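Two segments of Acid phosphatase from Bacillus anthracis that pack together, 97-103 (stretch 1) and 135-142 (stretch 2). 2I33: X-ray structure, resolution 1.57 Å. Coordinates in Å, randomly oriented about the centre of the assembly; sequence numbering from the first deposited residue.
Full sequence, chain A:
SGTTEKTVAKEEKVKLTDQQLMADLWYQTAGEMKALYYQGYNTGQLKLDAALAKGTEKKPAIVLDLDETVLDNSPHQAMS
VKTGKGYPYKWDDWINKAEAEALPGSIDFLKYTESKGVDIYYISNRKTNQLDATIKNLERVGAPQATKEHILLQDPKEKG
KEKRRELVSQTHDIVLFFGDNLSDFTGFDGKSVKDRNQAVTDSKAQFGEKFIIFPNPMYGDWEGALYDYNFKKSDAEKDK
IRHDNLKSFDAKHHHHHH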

# COMPACT_ATOMS: atom_id res chain seq x y z
N LYS A 97 -11.29 5.54 -23.95
CA LYS A 97 -11.37 4.12 -24.27
C LYS A 97 -12.26 3.41 -23.27
O LYS A 97 -12.86 2.37 -23.60
CB LYS A 97 -9.98 3.49 -24.27
CG LYS A 97 -9.09 3.98 -25.40
CD LYS A 97 -7.97 2.99 -25.65
CE LYS A 97 -8.46 1.85 -26.55
NZ LYS A 97 -7.82 0.60 -26.11
N ALA A 98 -12.32 3.93 -22.05
CA ALA A 98 -13.31 3.47 -21.04
C ALA A 98 -13.15 1.97 -20.80
O ALA A 98 -14.12 1.21 -20.72
CB ALA A 98 -14.70 3.82 -21.52
N GLU A 99 -11.91 1.57 -20.65
CA GLU A 99 -11.56 0.17 -20.51
C GLU A 99 -10.72 -0.14 -19.28
O GLU A 99 -10.16 -1.23 -19.21
CB GLU A 99 -10.84 -0.31 -21.78
CG GLU A 99 -9.49 0.33 -21.99
CD GLU A 99 -8.78 -0.17 -23.23
OE1 GLU A 99 -9.48 -0.52 -24.21
OE2 GLU A 99 -7.52 -0.24 -23.22
N ALA A 100 -10.64 0.77 -18.31
CA ALA A 100 -9.93 0.47 -17.07
C ALA A 100 -10.66 -0.69 -16.39
O ALA A 100 -11.89 -0.75 -16.38
CB ALA A 100 -9.92 1.65 -16.13
N GLU A 101 -9.88 -1.61 -15.86
CA GLU A 101 -10.43 -2.69 -15.07
C GLU A 101 -10.75 -2.25 -13.64
O GLU A 101 -10.09 -1.37 -13.09
CB GLU A 101 -9.39 -3.80 -14.97
CG GLU A 101 -9.08 -4.47 -16.26
CD GLU A 101 -8.19 -5.68 -16.03
OE1 GLU A 101 -7.04 -5.48 -15.59
OE2 GLU A 101 -8.67 -6.81 -16.27
N ALA A 102 -11.72 -2.91 -13.02
CA ALA A 102 -12.01 -2.70 -11.61
C ALA A 102 -10.89 -3.29 -10.77
O ALA A 102 -10.36 -4.36 -11.06
CB ALA A 102 -13.32 -3.32 -11.20
N LEU A 103 -10.58 -2.59 -9.69
CA LEU A 103 -9.55 -3.00 -8.78
C LEU A 103 -10.06 -4.11 -7.85
O LEU A 103 -11.27 -4.26 -7.62
CB LEU A 103 -9.01 -1.79 -8.04
CG LEU A 103 -8.11 -0.90 -8.89
CD1 LEU A 103 -8.00 0.56 -8.42
CD2 LEU A 103 -6.74 -1.51 -9.01
N ILE A 135 -19.03 6.91 -17.02
CA ILE A 135 -20.20 6.03 -16.90
C ILE A 135 -19.98 4.77 -17.72
O ILE A 135 -20.24 3.67 -17.24
CB ILE A 135 -21.48 6.72 -17.39
CG1 ILE A 135 -21.91 7.78 -16.36
CG2 ILE A 135 -22.59 5.69 -17.65
CD1 ILE A 135 -22.98 8.67 -16.82
N LYS A 136 -19.47 4.94 -18.94
CA LYS A 136 -19.23 3.82 -19.84
C LYS A 136 -18.31 2.81 -19.16
O LYS A 136 -18.58 1.62 -19.15
CB LYS A 136 -18.59 4.28 -21.12
CG LYS A 136 -18.49 3.19 -22.15
N ASN A 137 -17.22 3.30 -18.57
CA ASN A 137 -16.24 2.42 -17.91
C ASN A 137 -16.86 1.77 -16.67
O ASN A 137 -16.65 0.60 -16.41
CB ASN A 137 -14.97 3.21 -17.54
CG ASN A 137 -13.73 2.34 -17.45
OD1 ASN A 137 -12.62 2.81 -17.72
ND2 ASN A 137 -13.91 1.09 -17.04
N LEU A 138 -17.65 2.52 -15.91
CA LEU A 138 -18.27 1.95 -14.70
C LEU A 138 -19.33 0.91 -15.05
O LEU A 138 -19.42 -0.11 -14.38
CB LEU A 138 -18.86 3.03 -13.83
CG LEU A 138 -17.79 3.85 -13.09
CD1 LEU A 138 -18.42 5.08 -12.48
CD2 LEU A 138 -17.06 3.09 -12.02
N GLU A 139 -20.07 1.14 -16.11
CA GLU A 139 -21.00 0.13 -16.61
C GLU A 139 -20.24 -1.11 -17.07
O GLU A 139 -20.64 -2.23 -16.81
CB GLU A 139 -21.87 0.69 -17.73
CG GLU A 139 -22.84 1.69 -17.23
CD GLU A 139 -23.75 2.23 -18.33
OE1 GLU A 139 -23.32 2.29 -19.51
OE2 GLU A 139 -24.88 2.62 -18.00
N ARG A 140 -19.11 -0.91 -17.76
CA ARG A 140 -18.34 -2.03 -18.26
C ARG A 140 -17.89 -2.93 -17.12
O ARG A 140 -17.89 -4.14 -17.29
CB ARG A 140 -17.12 -1.53 -19.02
CG ARG A 140 -16.17 -2.57 -19.56
CD ARG A 140 -14.90 -1.88 -20.06
NE ARG A 140 -13.89 -2.83 -20.52
CZ ARG A 140 -13.62 -3.10 -21.80
NH1 ARG A 140 -14.25 -2.51 -22.79
NH2 ARG A 140 -12.68 -3.98 -22.08
N VAL A 141 -17.53 -2.34 -15.99
CA VAL A 141 -16.98 -3.11 -14.87
C VAL A 141 -18.08 -3.57 -13.91
O VAL A 141 -17.83 -4.34 -12.99
CB VAL A 141 -15.85 -2.38 -14.13
CG1 VAL A 141 -14.74 -2.05 -15.11
CG2 VAL A 141 -16.37 -1.13 -13.42
N GLY A 142 -19.31 -3.10 -14.14
CA GLY A 142 -20.45 -3.52 -13.32
C GLY A 142 -20.56 -2.80 -11.99
O GLY A 142 -21.16 -3.32 -11.02
O HOH W 1 -12.60 -2.96 -18.03

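A single side-chain amide, that of Asn-137, reads the backbone of one residue on the other stretch twice. Asn-137 OD1 accepts a hydrogen bond from Ala-100 N at 2.9 Å. Asn-137 ND2 donates one to Ala-100 O at 2.8 Å. These are the two direct hydrogen bonds across the contact. The amide suits the task because it carries an acceptor and a donor side by side, and the peptide N and O of Ala-100 face it with the complementary pair. The second bond is the straighter, with an angle of 166° at the hydrogen against 141° for the first.

The surrounding backbone explains how this pairing is reached. Stretch 2 is a helix through most of its length. Stretch 1 is largely irregular here, leaving helical geometry at Ala-98, which has positive phi. The chains come closest near that point, where Ala-98 CA lies 4.4 Å from Asn-137 CA. Farther along, Ala-102 CA and Val-141 CA are 6.0 Å apart. Stretch 1 thus advances four residues while the helix advances about one turn. Lys-136, Asn-137, Arg-140 and Val-141 all point toward stretch 1, as the helical repeat allows.

Alanine side chains line much of stretch 1 here. Ala-98 CB sits 4.0 Å from Asn-137 CB and 3.9 Å from Lys-136 CG. Lys-136 is modelled only as far as CG, so nothing can be said of its amine. Asn-137 OD1 also lies 3.3 Å from Glu-99 N, but the angle is poor and this is not a hydrogen bond.

The Arg-140 side chain is extended, with chi1, chi2 and chi3 all t, and reaches Ala-98 and Glu-99. Arg-140 CD lies 3.3 Å from Ala-98 O. One face of its guanidinium is covered by Glu-99 CA, which is 3.8 Å from Arg-140 NE. The carboxylate of Glu-99 does not take part in this. The CA-to-CB bond of Glu-99 points away overall, though Glu-99 CB still lies 3.9 Å from Arg-140 CZ. Glu-99 OE1 forms a salt bridge of 2.8 Å with Lys-97 NZ, within stretch 1.

Water 1 adds an indirect link. It accepts a hydrogen bond from Arg-140 NE at 2.8 Å and donates one to Ala-100 O, also at 2.8 Å. Ala-100 O therefore receives two hydrogen bonds, one from the water and one from Asn-137 ND2. A carbonyl oxygen has two lone pairs and can accept both.

Beyond the polar centre the contact becomes apolar. Ala-102 points toward the helix, and Ala-102 CB meets Val-141 CB at 4.0 Å. Val-141 CG1 also reaches back to Ala-100 O, at 3.4 Å, and to Ala-102 N, at 3.8 Å. Glu-101, between the two alanines, points away.

The helix closes at Gly-142 in a Schellman motif. The positive phi of this residue favours glycine by itself, and stretch 1 covers none of its surface. In all, the two stretches bury 357 Å², both sides summed.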